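Local coordinates for peptidase M3B, oligoendopeptidase F (Enterococcus faecium, PDB 2QR4), which probably hydrolyses peptide bonds within short peptides, as a zinc-dependent oligoendopeptidase of the M3 family, at residues 430-433 and 434-438; 516-520 and 521-525; 545-549 and 550-554; 557-560 and 561-565. All coordinates share one frame; numbering follows the deposited sequence.

Contact 1 (430-433 and 434-438); sequences DGFK and GTVFR
F437 and F432 meet across a wider, pi-type turn of helix 418-454, five residues apart. The route of F437 can be traced outward. Its CB rests 3.5 Å from K433 O, so the side chain starts out over the carbonyl that closes the wide turn. With chi1 at -76°, CG lies anti to its own carbonyl carbon and the ring swings back toward the preceding turn, where K433 CA comes up at the ring edge, near its plane. Farther out, CD2 of F437 approaches F432 CD1 at 4.0 Å, and CE2 of F437 approaches F432 CE1 at 3.7 Å. The two planes are inclined at 43°, an oblique meeting. At the outer end of the ring, CZ packs on M563 of helix 557-579. V436 also lies against the F432 ring, although its modelled closeness is doubtful. Helices 246-258 and 260-274 add V256, L260 and L263 around V436 and F437.

On another side of the helix, G431 O takes two bonds from one residue: T435 N at 3.0 Å and T435 OG1 at 2.9 Å. The hydroxyl can fold back in this way because OG1 stands beside its own backbone N. R438 leads away from the turn with an extended chain, and its guanidinium forms a salt bridge with E489.

The backbone bond from R438 N to K433 O, 3.0 Å long and spanning five residues, replaces the usual four-residue link there. Such a pi-type turn set into an otherwise alpha-helical rod is a pi bulge, here in a long helix of the mostly helical M3 peptidase fold.

Contact 2 (516-520 and 521-525); sequences AKKIL and NQEPE
The backbone of K518 and I519 closes the C-terminal end of helix 503-520 with the paired bonds of a Schellman motif: E523 N reaches back to K518 O at 3.1 Å, almost straight, and Q522 N reaches I519 O at 2.8 Å from above the carbonyl plane. Q522, at the C-prime position with positive phi (39°), turns the chain out of the helix toward helix 526-536, and two carbonyls of the last turn are thereby satisfied.

The side chains of K518 and E523 accompany this closure. E523 CB sits over K518 O, and with CG anti to the backbone N (chi1 -172°) its extended chain runs back across the lysine. There the carboxylate lies obliquely against the aliphatic part of K518, E523 OE1 being 3.6 Å from K518 CG. The charged ends are farther apart, K518 NZ standing 4.8 Å from E523 OE2, so any attraction is probably long-range.

N521 folds over the same helix end in another direction. Its ND2 gives a weak bond to L520 O at 3.0 Å, whereas OD1 faces K517 O, an acceptor meeting an acceptor and probably a mildly unfavourable pairing. K517 bends at chi2 and chi3, and its amino group has a long, weak ion pair with D561. Lower down the same lysine, CD lies 3.6 Å from N521 OD1.

Contact 3 (545-549 and 550-554); sequences VMKKA and GVDMT
M546 and K547 receive the chain that leaves helix 542-548, and the exit follows the Schellman pattern. V551 N bonds to M546 O at 3.0 Å and G550 N to K547 O at 3.0 Å, each donor lying above the plane of its carbonyl. G550 makes the reversal at a phi of 100°, a setting in which a residue without CB avoids crowding the A549 carbonyl oxygen.

Beyond the turn, side chains separate into an inner and an outer group. M546 and M553, both selenomethionines, pass each other at a slant on the inner side. In M546, chi1 sets CG beside the backbone N, where it meets M553 SE at 4.0 Å; the bends at chi2 and chi3 then carry the rest of the chain away. The M546 side chain also touches L395 and I398, L515 and Y533 of helices 394-414, 503-520 and 526-536. M553 instead stays extended through chi2, which carries its selenium back to M546. V551 and M553 both pack against Y558, joining the loop after helix 542-548 to helix 557-579.

K547 and D552 form the outer group, lying side by side and pointing the same way. K547 CE comes within 3.7 Å of D552 OD2, but NZ remains 4.7 Å from that oxygen, too far for a salt bridge. The other carboxylate oxygen serves the backbone: with chi1 at -174°, D552 brings OD1 to T554 N, closing an Asx turn at 3.0 Å. T554 N meets that oxygen on its anti side, 28° out of the carboxylate plane.

Contact 4 (557-560 and 561-565); sequences AYIE and DAMSM
I559 and M563 lie one turn apart on the alpha helix 557-579, their side chains in apolar contact, and the four-residue spacing of the helix sets the pattern. M563 N bonds to I559 O at 2.9 Å and nearly straight (176°); the same interval links D561 N to A557 O and S564 N to E560 O.

M563, a selenomethionine, leans back along the helix. Its CG lies beside its own backbone N, which sets CG 3.3 Å from I559 O. The bend at chi2 then brings CE alongside I559 CG2, at 4.2 Å. Residues V255 and V256 of helix 246-258 border this apolar pair.

Y558 is turned differently. Its chi1 of 81° places CG between the backbone N and carbonyl carbon, uncommon in a helix but tolerated in a first turn, and I559 CG1 lies over one face of the ring, toward its rim. S510 of helix 503-520 touches both residues.

D561 folds back in the other direction, its carboxylate beside the A557 carbonyl that already accepts the D561 amide. OD2 has a long, weak ion pair with K517, while D561 CG is 3.3 Å from A557 O.

Overall arrangement
Contacts 2, 3 and 4 belong to neighbouring helices, their centres 14 to 15 Å apart, and two of them end a helix in the same way. Contact 3 reaches contact 4 through Y558: V551 CG1 lies 3.7 Å from Y558 CD2. Contact 2 touches contact 3 where K518 CE approaches G550 O at 3.4 Å. Contact 1 packs on contact 4, M563 SE lying 3.8 Å from both F432 CZ and F437 CZ, yet its nearest atoms stay about 11 Å from contacts 2 and 3. The HEXXH motif expected to bind zinc falls on helix 361-379, which includes none of the eight segments; contact 3 does pack on helix 394-414, which in relatives probably supplies a further zinc ligand.

Contact 1 (430-433 and 434-438)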
loop_
_atom_site.group_PDB
_atom_site.type_symbol
_atom_site.label_atom_id
_atom_site.label_comp_id
_atom_site.label_asym_id
_atom_site.label_seq_id
_atom_site.Cartn_x
_atom_site.Cartn_y
_atom_site.Cartn_z
ATOM N N ASP A 430 -23.535 19.957 21.426
ATOM C CA ASP A 430 -22.933 18.677 21.162
ATOM C C ASP A 430 -22.690 18.440 19.667
ATOM O O ASP A 430 -21.585 18.056 19.258
ATOM C CB ASP A 430 -23.793 17.576 21.754
ATOM C CG ASP A 430 -23.111 16.245 21.726
ATOM O OD1 ASP A 430 -21.997 16.147 22.293
ATOM O OD2 ASP A 430 -23.688 15.309 21.133
ATOM N N GLY A 431 -23.717 18.672 18.854
ATOM C CA GLY A 431 -23.574 18.588 17.404
ATOM C C GLY A 431 -22.485 19.534 16.923
ATOM O O GLY A 431 -21.704 19.190 16.037
ATOM N N PHE A 432 -22.425 20.726 17.521
ATOM C CA PHE A 432 -21.402 21.719 17.187
ATOM C C PHE A 432 -20.001 21.185 17.557
ATOM O O PHE A 432 -19.064 21.287 16.771
ATOM C CB PHE A 432 -21.722 23.026 17.924
ATOM C CG PHE A 432 -20.984 24.249 17.410
ATOM C CD1 PHE A 432 -19.608 24.355 17.521
ATOM C CD2 PHE A 432 -21.690 25.325 16.894
ATOM C CE1 PHE A 432 -18.943 25.490 17.088
ATOM C CE2 PHE A 432 -21.039 26.463 16.461
ATOM C CZ PHE A 432 -19.661 26.545 16.555
ATOM N N LYS A 433 -19.854 20.588 18.739
ATOM C CA LYS A 433 -18.564 20.004 19.102
ATOM C C LYS A 433 -18.069 18.985 18.048
ATOM O O LYS A 433 -16.887 18.965 17.690
ATOM C CB LYS A 433 -18.594 19.366 20.508
ATOM C CG LYS A 433 -17.391 18.422 20.805
ATOM C CD LYS A 433 -17.717 17.376 21.878
ATOM C CE LYS A 433 -17.825 15.943 21.323
ATOM N NZ LYS A 433 -16.494 15.325 20.929
ATOM N N GLY A 434 -18.962 18.136 17.562
ATOM C CA GLY A 434 -18.552 17.079 16.634
ATOM C C GLY A 434 -18.337 17.549 15.202
ATOM O O GLY A 434 -17.462 17.045 14.495
ATOM N N THR A 435 -19.129 18.516 14.761
ATOM C CA THR A 435 -19.118 18.880 13.364
ATOM C C THR A 435 -18.180 20.049 13.071
ATOM O O THR A 435 -17.614 20.122 11.984
ATOM C CB THR A 435 -20.519 19.187 12.884
ATOM O OG1 THR A 435 -21.382 18.159 13.364
ATOM C CG2 THR A 435 -20.581 19.222 11.360
ATOM N N VAL A 436 -17.992 20.965 14.017
ATOM C CA VAL A 436 -16.984 21.991 13.752
ATOM C C VAL A 436 -15.622 21.733 14.384
ATOM O O VAL A 436 -14.633 21.663 13.662
ATOM C CB VAL A 436 -17.489 23.449 13.894
ATOM C CG1 VAL A 436 -18.767 23.510 14.656
ATOM C CG2 VAL A 436 -16.417 24.359 14.468
ATOM N N PHE A 437 -15.580 21.554 15.704
ATOM C CA PHE A 437 -14.315 21.392 16.408
ATOM C C PHE A 437 -13.587 20.102 16.023
ATOM O O PHE A 437 -12.411 20.130 15.640
ATOM C CB PHE A 437 -14.497 21.512 17.939
ATOM C CG PHE A 437 -14.690 22.928 18.404
ATOM C CD1 PHE A 437 -13.640 23.841 18.344
ATOM C CD2 PHE A 437 -15.931 23.364 18.868
ATOM C CE1 PHE A 437 -13.821 25.179 18.745
ATOM C CE2 PHE A 437 -16.117 24.692 19.289
ATOM C CZ PHE A 437 -15.054 25.597 19.222
ATOM N N ARG A 438 -14.286 18.979 16.113
ATOM C CA ARG A 438 -13.669 17.679 15.847
ATOM C C ARG A 438 -13.276 17.507 14.361
ATOM O O ARG A 438 -12.149 17.121 14.043
ATOM C CB ARG A 438 -14.598 16.573 16.345
ATOM C CG ARG A 438 -14.111 15.143 16.172
ATOM C CD ARG A 438 -14.860 14.229 17.160
ATOM N NE ARG A 438 -14.766 12.804 16.831
ATOM C CZ ARG A 438 -13.696 12.040 17.071
ATOM N NH1 ARG A 438 -13.719 10.765 16.728
ATOM N NH2 ARG A 438 -12.592 12.541 17.634
#

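Contact 2 (516-520 and 521-525)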
loop_
_atom_site.group_PDB
_atom_site.type_symbol
_atom_site.label_atom_id
_atom_site.label_comp_id
_atom_site.label_asym_id
_atom_site.label_seq_id
_atom_site.Cartn_x
_atom_site.Cartn_y
_atom_site.Cartn_z
ATOM N N ALA A 516 -29.536 30.055 8.483
ATOM C CA ALA A 516 -30.700 30.016 9.371
ATOM C C ALA A 516 -30.876 31.352 10.085
ATOM O O ALA A 516 -32.010 31.805 10.310
ATOM C CB ALA A 516 -30.586 28.889 10.387
ATOM N N LYS A 517 -29.751 31.976 10.431
ATOM C CA LYS A 517 -29.762 33.247 11.152
ATOM C C LYS A 517 -30.261 34.389 10.266
ATOM O O LYS A 517 -30.922 35.303 10.747
ATOM C CB LYS A 517 -28.382 33.553 11.737
ATOM C CG LYS A 517 -28.381 34.595 12.862
ATOM C CD LYS A 517 -28.088 36.000 12.339
ATOM C CE LYS A 517 -26.694 36.087 11.729
ATOM N NZ LYS A 517 -26.220 37.491 11.602
ATOM N N LYS A 518 -29.975 34.325 8.970
ATOM C CA LYS A 518 -30.515 35.315 8.034
ATOM C C LYS A 518 -32.009 35.126 7.834
ATOM O O LYS A 518 -32.749 36.104 7.649
ATOM C CB LYS A 518 -29.810 35.253 6.673
ATOM C CG LYS A 518 -28.440 35.892 6.663
ATOM C CD LYS A 518 -27.792 35.827 5.291
ATOM C CE LYS A 518 -26.373 36.392 5.353
ATOM N NZ LYS A 518 -25.562 35.757 6.448
ATOM N N ILE A 519 -32.455 33.872 7.841
ATOM C CA ILE A 519 -33.870 33.604 7.650
ATOM C C ILE A 519 -34.633 33.983 8.918
ATOM O O ILE A 519 -35.614 34.737 8.858
ATOM C CB ILE A 519 -34.151 32.142 7.283
ATOM C CG1 ILE A 519 -33.528 31.799 5.936
ATOM C CG2 ILE A 519 -35.657 31.895 7.221
ATOM C CD1 ILE A 519 -33.295 30.313 5.745
ATOM N N LEU A 520 -34.164 33.497 10.066
ATOM C CA LEU A 520 -34.901 33.717 11.314
ATOM C C LEU A 520 -35.042 35.187 11.708
ATOM O O LEU A 520 -35.790 35.513 12.621
ATOM C CB LEU A 520 -34.292 32.928 12.466
ATOM C CG LEU A 520 -34.478 31.417 12.361
ATOM C CD1 LEU A 520 -33.430 30.700 13.173
ATOM C CD2 LEU A 520 -35.863 31.020 12.805
ATOM N N ASN A 521 -34.324 36.075 11.031
ATOM C CA ASN A 521 -34.433 37.495 11.350
ATOM C C ASN A 521 -35.034 38.271 10.188
ATOM O O ASN A 521 -34.987 39.496 10.164
ATOM C CB ASN A 521 -33.075 38.086 11.758
ATOM C CG ASN A 521 -32.461 37.384 12.975
ATOM O OD1 ASN A 521 -31.247 37.430 13.181
ATOM N ND2 ASN A 521 -33.296 36.736 13.781
ATOM N N GLN A 522 -35.623 37.541 9.243
ATOM C CA GLN A 522 -36.161 38.121 8.009
ATOM C C GLN A 522 -35.266 39.225 7.472
ATOM O O GLN A 522 -35.698 40.364 7.317
ATOM C CB GLN A 522 -37.580 38.675 8.188
ATOM C CG GLN A 522 -38.495 37.885 9.103
ATOM C CD GLN A 522 -38.731 38.595 10.423
ATOM O OE1 GLN A 522 -37.806 39.141 11.020
ATOM N NE2 GLN A 522 -39.975 38.593 10.884
ATOM N N GLU A 523 -34.012 38.887 7.217
ATOM C CA GLU A 523 -33.098 39.783 6.531
ATOM C C GLU A 523 -33.621 39.969 5.100
ATOM O O GLU A 523 -33.941 38.991 4.418
ATOM C CB GLU A 523 -31.691 39.187 6.563
ATOM C CG GLU A 523 -30.591 40.091 6.050
ATOM C CD GLU A 523 -29.225 39.626 6.500
ATOM O OE1 GLU A 523 -29.092 39.268 7.692
ATOM O OE2 GLU A 523 -28.292 39.619 5.666
ATOM N N PRO A 524 -33.725 41.229 4.649
ATOM C CA PRO A 524 -34.516 41.608 3.476
ATOM C C PRO A 524 -34.575 40.599 2.333
ATOM O O PRO A 524 -35.663 40.308 1.836
ATOM C CB PRO A 524 -33.866 42.918 3.036
ATOM C CG PRO A 524 -33.486 43.548 4.331
ATOM C CD PRO A 524 -33.072 42.405 5.252
ATOM N N GLU A 525 -33.438 40.060 1.913
ATOM C CA GLU A 525 -33.453 39.150 0.774
ATOM C C GLU A 525 -33.019 37.729 1.143
ATOM O O GLU A 525 -32.621 36.952 0.277
ATOM C CB GLU A 525 -32.597 39.712 -0.368
#

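Contact 3 (545-549 and 550-554)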
loop_
_atom_site.group_PDB
_atom_site.type_symbol
_atom_site.label_atom_id
_atom_site.label_comp_id
_atom_site.label_asym_id
_atom_site.label_seq_id
_atom_site.Cartn_x
_atom_site.Cartn_y
_atom_site.Cartn_z
ATOM N N VAL A 545 -21.992 29.720 -5.153
ATOM C CA VAL A 545 -23.364 29.433 -4.783
ATOM C C VAL A 545 -23.628 30.045 -3.402
ATOM O O VAL A 545 -24.548 30.846 -3.233
ATOM C CB VAL A 545 -23.639 27.919 -4.782
ATOM C CG1 VAL A 545 -24.818 27.576 -3.875
ATOM C CG2 VAL A 545 -23.891 27.440 -6.197
HETATM N N MSE A 546 -22.791 29.690 -2.431
HETATM C CA MSE A 546 -22.888 30.249 -1.084
HETATM C C MSE A 546 -22.802 31.781 -1.057
HETATM O O MSE A 546 -23.600 32.438 -0.390
HETATM C CB MSE A 546 -21.828 29.626 -0.169
HETATM C CG MSE A 546 -22.234 28.279 0.420
HETATM SE SE MSE A 546 -23.983 28.324 1.326
HETATM C CE MSE A 546 -25.086 27.488 -0.044
ATOM N N LYS A 547 -21.841 32.340 -1.787
ATOM C CA LYS A 547 -21.687 33.790 -1.891
ATOM C C LYS A 547 -22.983 34.466 -2.369
ATOM O O LYS A 547 -23.398 35.491 -1.825
ATOM C CB LYS A 547 -20.529 34.120 -2.835
ATOM C CG LYS A 547 -19.804 35.423 -2.552
ATOM C CD LYS A 547 -18.384 35.357 -3.130
ATOM C CE LYS A 547 -17.617 36.660 -2.936
ATOM N NZ LYS A 547 -18.088 37.746 -3.845
ATOM N N LYS A 548 -23.618 33.874 -3.377
ATOM C CA LYS A 548 -24.897 34.364 -3.895
ATOM C C LYS A 548 -26.013 34.277 -2.855
ATOM O O LYS A 548 -26.939 35.092 -2.854
ATOM C CB LYS A 548 -25.295 33.611 -5.172
ATOM C CG LYS A 548 -24.830 34.287 -6.465
ATOM C CD LYS A 548 -25.062 33.407 -7.700
ATOM C CE LYS A 548 -23.998 32.308 -7.821
ATOM N NZ LYS A 548 -24.350 31.253 -8.818
ATOM N N ALA A 549 -25.919 33.293 -1.966
ATOM C CA ALA A 549 -26.912 33.138 -0.906
ATOM C C ALA A 549 -26.582 33.997 0.313
ATOM O O ALA A 549 -27.293 33.946 1.315
ATOM C CB ALA A 549 -27.053 31.676 -0.508
ATOM N N GLY A 550 -25.503 34.775 0.225
ATOM C CA GLY A 550 -25.144 35.723 1.281
ATOM C C GLY A 550 -24.058 35.292 2.260
ATOM O O GLY A 550 -23.754 36.021 3.202
ATOM N N VAL A 551 -23.468 34.118 2.038
ATOM C CA VAL A 551 -22.392 33.618 2.894
ATOM C C VAL A 551 -21.050 33.594 2.169
ATOM O O VAL A 551 -20.829 32.769 1.289
ATOM C CB VAL A 551 -22.685 32.198 3.363
ATOM C CG1 VAL A 551 -21.622 31.732 4.361
ATOM C CG2 VAL A 551 -24.065 32.135 3.980
ATOM N N ASP A 552 -20.152 34.498 2.542
ATOM C CA ASP A 552 -18.834 34.527 1.934
ATOM C C ASP A 552 -17.880 33.688 2.767
ATOM O O ASP A 552 -17.452 34.107 3.842
ATOM C CB ASP A 552 -18.312 35.961 1.802
ATOM C CG ASP A 552 -16.995 36.037 1.033
ATOM O OD1 ASP A 552 -16.308 34.993 0.907
ATOM O OD2 ASP A 552 -16.642 37.138 0.552
HETATM N N MSE A 553 -17.542 32.511 2.250
HETATM C CA MSE A 553 -16.762 31.523 2.982
HETATM C C MSE A 553 -15.257 31.796 3.005
HETATM O O MSE A 553 -14.496 31.089 3.676
HETATM C CB MSE A 553 -17.051 30.130 2.436
HETATM C CG MSE A 553 -18.378 29.564 2.913
HETATM SE SE MSE A 553 -18.672 27.794 2.148
HETATM C CE MSE A 553 -19.701 26.950 3.562
ATOM N N THR A 554 -14.834 32.816 2.268
ATOM C CA THR A 554 -13.440 33.231 2.265
ATOM C C THR A 554 -13.161 34.085 3.494
ATOM O O THR A 554 -12.002 34.291 3.865
ATOM C CB THR A 554 -13.094 34.068 1.019
ATOM O OG1 THR A 554 -13.936 35.219 0.975
ATOM C CG2 THR A 554 -13.299 33.271 -0.259
#

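Contact 4 (557-560 and 561-565)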
loop_
_atom_site.group_PDB
_atom_site.type_symbol
_atom_site.label_atom_id
_atom_site.label_comp_id
_atom_site.label_asym_id
_atom_site.label_seq_id
_atom_site.Cartn_x
_atom_site.Cartn_y
_atom_site.Cartn_z
ATOM N N ALA A 557 -16.334 35.962 9.203
ATOM C CA ALA A 557 -17.558 36.380 9.871
ATOM C C ALA A 557 -18.561 35.244 10.051
ATOM O O ALA A 557 -19.153 35.101 11.113
ATOM C CB ALA A 557 -18.201 37.542 9.116
ATOM N N TYR A 558 -18.754 34.433 9.023
ATOM C CA TYR A 558 -19.786 33.408 9.093
ATOM C C TYR A 558 -19.440 32.343 10.123
ATOM O O TYR A 558 -20.339 31.722 10.689
ATOM C CB TYR A 558 -20.075 32.777 7.720
ATOM C CG TYR A 558 -19.101 31.685 7.281
ATOM C CD1 TYR A 558 -17.759 31.972 7.026
ATOM C CD2 TYR A 558 -19.536 30.380 7.079
ATOM C CE1 TYR A 558 -16.888 30.990 6.601
ATOM C CE2 TYR A 558 -18.668 29.395 6.640
ATOM C CZ TYR A 558 -17.347 29.698 6.417
ATOM O OH TYR A 558 -16.475 28.700 6.017
ATOM N N ILE A 559 -18.152 32.135 10.382
ATOM C CA ILE A 559 -17.791 31.168 11.411
ATOM C C ILE A 559 -17.866 31.856 12.753
ATOM O O ILE A 559 -18.333 31.277 13.740
ATOM C CB ILE A 559 -16.403 30.544 11.188
ATOM C CG1 ILE A 559 -16.369 29.814 9.840
ATOM C CG2 ILE A 559 -16.101 29.559 12.285
ATOM C CD1 ILE A 559 -14.982 29.453 9.378
ATOM N N GLU A 560 -17.436 33.110 12.782
ATOM C CA GLU A 560 -17.556 33.900 14.002
ATOM C C GLU A 560 -19.009 34.038 14.498
ATOM O O GLU A 560 -19.248 34.008 15.699
ATOM C CB GLU A 560 -16.813 35.240 13.877
ATOM C CG GLU A 560 -15.321 35.084 14.254
ATOM C CD GLU A 560 -14.406 36.162 13.693
ATOM O OE1 GLU A 560 -14.900 37.148 13.104
ATOM O OE2 GLU A 560 -13.169 36.020 13.856
ATOM N N ASP A 561 -19.975 34.133 13.583
ATOM C CA ASP A 561 -21.391 34.165 13.973
ATOM C C ASP A 561 -21.834 32.859 14.645
ATOM O O ASP A 561 -22.566 32.875 15.633
ATOM C CB ASP A 561 -22.286 34.437 12.770
ATOM C CG ASP A 561 -22.168 35.860 12.260
ATOM O OD1 ASP A 561 -21.643 36.729 13.002
ATOM O OD2 ASP A 561 -22.606 36.102 11.109
ATOM N N ALA A 562 -21.385 31.733 14.101
ATOM C CA ALA A 562 -21.710 30.437 14.662
ATOM C C ALA A 562 -21.114 30.345 16.068
ATOM O O ALA A 562 -21.808 29.992 17.026
ATOM C CB ALA A 562 -21.167 29.324 13.769
HETATM N N MSE A 563 -19.832 30.687 16.177
HETATM C CA MSE A 563 -19.141 30.723 17.455
HETATM C C MSE A 563 -19.880 31.565 18.492
HETATM O O MSE A 563 -20.012 31.170 19.650
HETATM C CB MSE A 563 -17.724 31.249 17.276
HETATM C CG MSE A 563 -16.805 30.313 16.519
HETATM SE SE MSE A 563 -16.591 28.559 17.379
HETATM C CE MSE A 563 -15.407 27.760 16.040
ATOM N N SER A 564 -20.376 32.721 18.076
ATOM C CA SER A 564 -21.068 33.591 19.001
ATOM C C SER A 564 -22.301 32.872 19.526
ATOM O O SER A 564 -22.649 32.969 20.713
ATOM C CB SER A 564 -21.455 34.914 18.340
ATOM O OG SER A 564 -22.353 35.634 19.185
HETATM N N MSE A 565 -22.955 32.139 18.638
HETATM C CA MSE A 565 -24.136 31.397 19.022
HETATM C C MSE A 565 -23.791 30.245 19.967
HETATM O O MSE A 565 -24.560 29.908 20.858
HETATM C CB MSE A 565 -24.813 30.840 17.788
HETATM C CG MSE A 565 -26.132 30.136 18.089
HETATM SE SE MSE A 565 -27.083 29.613 16.457
HETATM C CE MSE A 565 -26.607 31.154 15.313
#